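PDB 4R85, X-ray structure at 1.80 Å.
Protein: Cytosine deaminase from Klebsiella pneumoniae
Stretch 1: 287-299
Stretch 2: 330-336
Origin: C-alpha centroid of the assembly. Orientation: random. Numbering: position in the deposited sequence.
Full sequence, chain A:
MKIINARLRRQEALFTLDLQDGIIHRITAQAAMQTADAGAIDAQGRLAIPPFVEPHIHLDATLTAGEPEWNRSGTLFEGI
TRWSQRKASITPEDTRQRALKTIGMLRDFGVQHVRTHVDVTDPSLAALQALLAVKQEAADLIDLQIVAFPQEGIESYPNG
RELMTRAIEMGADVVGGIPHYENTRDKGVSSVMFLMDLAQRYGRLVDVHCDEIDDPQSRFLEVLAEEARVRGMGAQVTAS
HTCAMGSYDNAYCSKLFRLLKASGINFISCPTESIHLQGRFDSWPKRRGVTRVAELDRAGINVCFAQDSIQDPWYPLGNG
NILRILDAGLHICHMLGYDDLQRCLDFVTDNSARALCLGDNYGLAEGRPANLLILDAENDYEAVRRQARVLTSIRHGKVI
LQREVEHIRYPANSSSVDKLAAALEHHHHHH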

ATOM      1  N   ARG A 287      -5.765  14.790   8.485  1.00 12.59           N
ATOM      2  CA  ARG A 287      -5.013  15.119   7.270  1.00 16.61           C
ATOM      3  C   ARG A 287      -4.075  13.988   6.833  1.00 15.36           C
ATOM      4  O   ARG A 287      -3.585  13.207   7.653  1.00  9.95           O
ATOM      5  CB  ARG A 287      -4.234  16.440   7.425  1.00 11.68           C
ATOM      6  CG  ARG A 287      -2.881  16.333   8.176  1.00 11.46           C
ATOM      7  CD  ARG A 287      -2.368  17.737   8.545  1.00 12.03           C
ATOM      8  NE  ARG A 287      -3.296  18.379   9.486  1.00 13.91           N
ATOM      9  CZ  ARG A 287      -3.403  19.693   9.674  1.00 17.12           C
ATOM     10  NH1 ARG A 287      -2.635  20.535   8.991  1.00 15.60           N
ATOM     11  NH2 ARG A 287      -4.283  20.165  10.553  1.00 16.52           N
ATOM     12  N   ARG A 288      -3.818  13.907   5.532  1.00 12.01           N
ATOM     13  CA  ARG A 288      -2.888  12.916   5.011  1.00 10.03           C
ATOM     14  C   ARG A 288      -1.467  13.233   5.435  1.00 10.49           C
ATOM     15  O   ARG A 288      -0.698  12.325   5.758  1.00 12.75           O
ATOM     16  CB  ARG A 288      -2.973  12.862   3.480  1.00  9.71           C
ATOM     17  CG  ARG A 288      -4.312  12.310   3.002  1.00 10.07           C
ATOM     18  CD  ARG A 288      -4.649  12.619   1.509  1.00 11.88           C
ATOM     19  NE  ARG A 288      -6.006  12.133   1.286  1.00 14.64           N
ATOM     20  CZ  ARG A 288      -6.380  11.305   0.319  1.00 10.85           C
ATOM     21  NH1 ARG A 288      -5.515  10.902  -0.606  1.00 10.82           N
ATOM     22  NH2 ARG A 288      -7.643  10.905   0.280  1.00 11.27           N
ATOM     23  N   GLY A 289      -1.111  14.519   5.369  1.00 10.42           N
ATOM     24  CA  GLY A 289       0.193  14.993   5.808  1.00 13.20           C
ATOM     25  C   GLY A 289       1.355  14.733   4.870  1.00 16.88           C
ATOM     26  O   GLY A 289       2.512  14.744   5.290  1.00 16.93           O
ATOM     27  N   VAL A 290       1.059  14.502   3.592  1.00 12.12           N
ATOM     28  CA  VAL A 290       2.095  14.246   2.607  1.00 13.90           C
ATOM     29  C   VAL A 290       2.269  15.501   1.751  1.00 14.10           C
ATOM     30  O   VAL A 290       1.320  16.249   1.550  1.00 15.95           O
ATOM     31  CB  VAL A 290       1.715  13.013   1.747  1.00 22.74           C
ATOM     32  CG1 VAL A 290       2.674  12.808   0.595  1.00 24.98           C
ATOM     33  CG2 VAL A 290       1.663  11.768   2.634  1.00 21.15           C
ATOM     34  N   THR A 291       3.489  15.751   1.292  1.00 11.92           N
ATOM     35  CA  THR A 291       3.772  16.915   0.454  1.00 13.05           C
ATOM     36  C   THR A 291       2.976  16.885  -0.874  1.00 14.66           C
ATOM     37  O   THR A 291       2.303  15.890  -1.202  1.00 12.34           O
ATOM     38  CB  THR A 291       5.301  17.040   0.200  1.00 10.65           C
ATOM     39  OG1 THR A 291       5.603  18.335  -0.332  1.00 14.11           O
ATOM     40  CG2 THR A 291       5.799  15.952  -0.750  1.00 10.72           C
ATOM     41  N   ARG A 292       3.044  17.970  -1.640  1.00 11.16           N
ATOM     42  CA  ARG A 292       2.182  18.098  -2.825  1.00 11.41           C
ATOM     43  C   ARG A 292       2.874  17.517  -4.052  1.00 12.14           C
ATOM     44  O   ARG A 292       3.230  18.241  -4.978  1.00 12.29           O
ATOM     45  CB  ARG A 292       1.816  19.560  -3.061  1.00 11.37           C
ATOM     46  CG  ARG A 292       1.210  20.246  -1.840  1.00  9.27           C
ATOM     47  CD  ARG A 292       0.649  21.619  -2.219  1.00  9.50           C
ATOM     48  NE  ARG A 292       0.178  22.331  -1.030  1.00 11.86           N
ATOM     49  CZ  ARG A 292      -0.576  23.422  -1.040  1.00 12.55           C
ATOM     50  NH1 ARG A 292      -0.927  23.988   0.105  1.00 15.67           N
ATOM     51  NH2 ARG A 292      -0.977  23.955  -2.185  1.00 11.03           N
ATOM     52  N   VAL A 293       3.054  16.201  -4.040  1.00 10.93           N
ATOM     53  CA  VAL A 293       3.838  15.499  -5.049  1.00 11.88           C
ATOM     54  C   VAL A 293       3.309  15.707  -6.470  1.00 13.70           C
ATOM     55  O   VAL A 293       4.076  16.007  -7.390  1.00 13.39           O
ATOM     56  CB  VAL A 293       3.877  13.980  -4.755  1.00 13.06           C
ATOM     57  CG1 VAL A 293       4.571  13.229  -5.893  1.00 13.82           C
ATOM     58  CG2 VAL A 293       4.568  13.706  -3.404  1.00 15.70           C
ATOM     59  N   ALA A 294       2.009  15.532  -6.661  1.00  9.95           N
ATOM     60  CA  ALA A 294       1.451  15.661  -8.007  1.00 16.26           C
ATOM     61  C   ALA A 294       1.646  17.082  -8.540  1.00 18.55           C
ATOM     62  O   ALA A 294       1.973  17.294  -9.710  1.00 14.02           O
ATOM     63  CB  ALA A 294      -0.020  15.279  -8.016  1.00 21.12           C
ATOM     64  N   GLU A 295       1.459  18.051  -7.655  1.00 12.51           N
ATOM     65  CA  GLU A 295       1.551  19.459  -8.003  1.00 14.07           C
ATOM     66  C   GLU A 295       3.005  19.884  -8.314  1.00 16.16           C
ATOM     67  O   GLU A 295       3.257  20.632  -9.272  1.00 12.89           O
ATOM     68  CB  GLU A 295       0.934  20.302  -6.877  1.00 14.54           C
ATOM     69  CG  GLU A 295      -0.601  20.138  -6.715  1.00 21.66           C
ATOM     70  CD  GLU A 295      -1.049  18.787  -6.111  1.00 26.21           C
ATOM     71  OE1 GLU A 295      -0.234  18.084  -5.466  1.00 19.56           O
ATOM     72  OE2 GLU A 295      -2.246  18.435  -6.273  1.00 21.81           O
ATOM     73  N   LEU A 296       3.958  19.408  -7.514  1.00 11.94           N
ATOM     74  CA  LEU A 296       5.374  19.614  -7.836  1.00 11.59           C
ATOM     75  C   LEU A 296       5.715  19.061  -9.233  1.00 11.19           C
ATOM     76  O   LEU A 296       6.339  19.740 -10.052  1.00 10.64           O
ATOM     77  CB  LEU A 296       6.261  18.931  -6.799  1.00  9.72           C
ATOM     78  CG  LEU A 296       6.179  19.560  -5.408  1.00 14.58           C
ATOM     79  CD1 LEU A 296       6.679  18.593  -4.332  1.00 14.69           C
ATOM     80  CD2 LEU A 296       6.982  20.848  -5.397  1.00 15.03           C
ATOM     81  N   ASP A 297       5.303  17.824  -9.489  1.00 10.90           N
ATOM     82  CA  ASP A 297       5.626  17.161 -10.750  1.00 11.46           C
ATOM     83  C   ASP A 297       5.004  17.890 -11.949  1.00 14.83           C
ATOM     84  O   ASP A 297       5.654  18.070 -12.978  1.00 12.52           O
ATOM     85  CB  ASP A 297       5.170  15.696 -10.707  1.00 14.16           C
ATOM     86  CG  ASP A 297       5.393  14.972 -12.025  1.00 22.33           C
ATOM     87  OD1 ASP A 297       4.412  14.802 -12.789  1.00 23.85           O
ATOM     88  OD2 ASP A 297       6.546  14.578 -12.304  1.00 19.93           O
ATOM     89  N   ARG A 298       3.750  18.309 -11.810  1.00 17.55           N
ATOM     90  CA  ARG A 298       3.085  19.083 -12.853  1.00 16.45           C
ATOM     91  C   ARG A 298       3.776  20.408 -13.121  1.00 17.70           C
ATOM     92  O   ARG A 298       3.748  20.911 -14.244  1.00 15.64           O
ATOM     93  CB  ARG A 298       1.602  19.293 -12.529  1.00 18.06           C
ATOM     94  CG  ARG A 298       0.811  18.001 -12.556  1.00 29.87           C
ATOM     95  CD  ARG A 298      -0.697  18.212 -12.468  1.00 40.32           C
ATOM     96  NE  ARG A 298      -1.362  16.953 -12.140  1.00 46.21           N
ATOM     97  CZ  ARG A 298      -1.930  16.687 -10.966  1.00 44.16           C
ATOM     98  NH1 ARG A 298      -1.944  17.607 -10.008  1.00 44.51           N
ATOM     99  NH2 ARG A 298      -2.503  15.504 -10.757  1.00 32.59           N
ATOM    100  N   ALA A 299       4.405  20.959 -12.089  1.00 15.31           N
ATOM    101  CA  ALA A 299       5.135  22.218 -12.201  1.00 19.23           C
ATOM    102  C   ALA A 299       6.513  22.024 -12.841  1.00 18.83           C
ATOM    103  O   ALA A 299       7.239  22.991 -13.056  1.00 18.18           O
ATOM    104  CB  ALA A 299       5.280  22.872 -10.821  1.00 11.68           C
ATOM    105  N   LEU A 330       1.123   6.813  -5.049  1.00 12.28           N
ATOM    106  CA  LEU A 330       0.139   7.114  -6.085  1.00 13.28           C
ATOM    107  C   LEU A 330      -1.279   7.256  -5.522  1.00 12.17           C
ATOM    108  O   LEU A 330      -2.064   8.090  -6.001  1.00 11.72           O
ATOM    109  CB  LEU A 330       0.173   6.055  -7.190  1.00 13.01           C
ATOM    110  CG  LEU A 330       1.489   5.900  -7.956  1.00 12.96           C
ATOM    111  CD1 LEU A 330       1.340   4.802  -9.003  1.00 16.36           C
ATOM    112  CD2 LEU A 330       1.897   7.206  -8.624  1.00 16.12           C
ATOM    113  N   HIS A 331      -1.614   6.439  -4.525  1.00 13.38           N
ATOM    114  CA  HIS A 331      -2.932   6.516  -3.887  1.00 11.14           C
ATOM    115  C   HIS A 331      -3.076   7.783  -3.041  1.00 15.07           C
ATOM    116  O   HIS A 331      -4.026   8.548  -3.201  1.00 15.00           O
ATOM    117  CB  HIS A 331      -3.182   5.301  -2.975  1.00 17.43           C
ATOM    118  CG  HIS A 331      -3.500   4.034  -3.705  1.00 16.49           C
ATOM    119  ND1 HIS A 331      -2.550   3.316  -4.406  1.00 16.86           N
ATOM    120  CD2 HIS A 331      -4.657   3.339  -3.817  1.00 12.69           C
ATOM    121  CE1 HIS A 331      -3.117   2.244  -4.935  1.00 15.97           C
ATOM    122  NE2 HIS A 331      -4.394   2.234  -4.593  1.00 14.80           N
ATOM    123  N   ILE A 332      -2.131   7.995  -2.129  1.00 13.37           N
ATOM    124  CA  ILE A 332      -2.230   9.102  -1.169  1.00 10.77           C
ATOM    125  C   ILE A 332      -2.140  10.475  -1.845  1.00 11.75           C
ATOM    126  O   ILE A 332      -2.764  11.443  -1.401  1.00 13.97           O
ATOM    127  CB  ILE A 332      -1.155   8.981  -0.056  1.00 12.39           C
ATOM    128  CG1 ILE A 332      -1.261   7.611   0.620  1.00 21.82           C
ATOM    129  CG2 ILE A 332      -1.357  10.065   0.999  1.00 16.42           C
ATOM    130  CD1 ILE A 332      -0.144   7.301   1.638  1.00 23.05           C
ATOM    131  N   CYS A 333      -1.371  10.545  -2.929  1.00 10.91           N
ATOM    132  CA  CYS A 333      -1.121  11.802  -3.633  1.00 11.43           C
ATOM    133  C   CYS A 333      -2.099  12.046  -4.781  1.00 14.11           C
ATOM    134  O   CYS A 333      -1.960  13.025  -5.517  1.00 13.49           O
ATOM    135  CB  CYS A 333       0.317  11.834  -4.162  1.00 16.39           C
ATOM    136  SG  CYS A 333       1.552  11.709  -2.825  1.00 16.01           S
ATOM    137  N   HIS A 334      -3.093  11.171  -4.911  1.00 12.69           N
ATOM    138  CA  HIS A 334      -4.103  11.299  -5.968  1.00 11.11           C
ATOM    139  C   HIS A 334      -3.472  11.329  -7.352  1.00 15.31           C
ATOM    140  O   HIS A 334      -3.746  12.218  -8.159  1.00 17.36           O
ATOM    141  CB  HIS A 334      -4.981  12.539  -5.757  1.00 13.39           C
ATOM    142  CG  HIS A 334      -6.035  12.353  -4.714  1.00 13.73           C
ATOM    143  ND1 HIS A 334      -6.683  13.411  -4.113  1.00 17.80           N
ATOM    144  CD2 HIS A 334      -6.576  11.228  -4.187  1.00 17.12           C
ATOM    145  CE1 HIS A 334      -7.575  12.945  -3.254  1.00 21.42           C
ATOM    146  NE2 HIS A 334      -7.523  11.625  -3.273  1.00 17.99           N
ATOM    147  N   MET A 335      -2.637  10.333  -7.616  1.00 13.15           N
ATOM    148  CA  MET A 335      -1.958  10.201  -8.891  1.00 14.23           C
ATOM    149  C   MET A 335      -2.292   8.858  -9.520  1.00 14.53           C
ATOM    150  O   MET A 335      -1.408   8.132  -9.967  1.00 16.72           O
ATOM    151  CB  MET A 335      -0.450  10.320  -8.677  1.00 15.54           C
ATOM    152  CG  MET A 335      -0.047  11.691  -8.178  1.00 15.69           C
ATOM    153  SD  MET A 335       1.648  11.720  -7.565  1.00 24.20           S
ATOM    154  CE  MET A 335       2.503  11.880  -9.119  1.00 18.96           C
ATOM    155  N   LEU A 336      -3.575   8.529  -9.551  1.00 12.71           N
ATOM    156  CA  LEU A 336      -4.021   7.302 -10.205  1.00 17.85           C
ATOM    157  C   LEU A 336      -4.685   7.583 -11.549  1.00 18.07           C
ATOM    158  O   LEU A 336      -5.459   6.771 -12.049  1.00 18.61           O
ATOM    159  CB  LEU A 336      -4.955   6.504  -9.287  1.00 14.60           C
ATOM    160  CG  LEU A 336      -4.214   5.867  -8.107  1.00 15.82           C
ATOM    161  CD1 LEU A 336      -5.152   4.960  -7.326  1.00 17.94           C
ATOM    162  CD2 LEU A 336      -2.998   5.084  -8.596  1.00 19.86           C
TER
HETATM  163  O   HOH W   1      -0.280  15.259  -4.727  1.00 13.93           O
HETATM  164  O   HOH W   2      -3.381  16.126  -5.655  1.00 28.69           O
HETATM  165  O   HOH W   3      -3.472  14.943  -8.098  1.00 20.66           O

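The contact between the two stretches buries 451 Å² in total and is built around the place where the helix of stretch 2 ends. C333, the first residue to leave helical geometry, points its side chain toward stretch 1, and its sulfur fits into a notch between two valines: C333 SG lies 3.8 Å from V290 CG1 and 3.7 Å from V293 CG2. The compact thiol fills this narrow gap, while the branched valines supply the methyl groups that line it. Next to the notch, V290 turns its other methyl to the helix, with V290 CG2 3.8 Å from I332 CG2.

M335 extends the apolar surface along the helix that begins at V293. With chi1 m and chi2 t, M335 places its CG 3.6 Å from A294 CB and its SD 3.7 Å from V293 CG1. The small A294 leaves room for this close approach; its CB also lies 3.9 Å from C333 O. V293 thus touches both sulfur-bearing side chains, using a different methyl for each.

At the other end of the contact, R288 reaches along the turn in an extended conformation (m, t, t) and donates a direct hydrogen bond, from R288 NH1 to I332 O at 2.9 Å. The acceptor lies near the guanidinium plane, whereas H334 lies over one face of that group. The aliphatic base of R288 packs too, with R288 CB 4.1 Å from I332 CG2.

Water occupies hollows that the side chains leave. Water 1 accepts from A294 N at 3.0 Å and lies 2.9 Å from C333 O and 2.9 Å from E295 OE1. Near the exposed R298, water 3 accepts from R298 NH2 at 2.9 Å and donates to H334 O at 2.7 Å, spanning a gap that the arginine does not close itself.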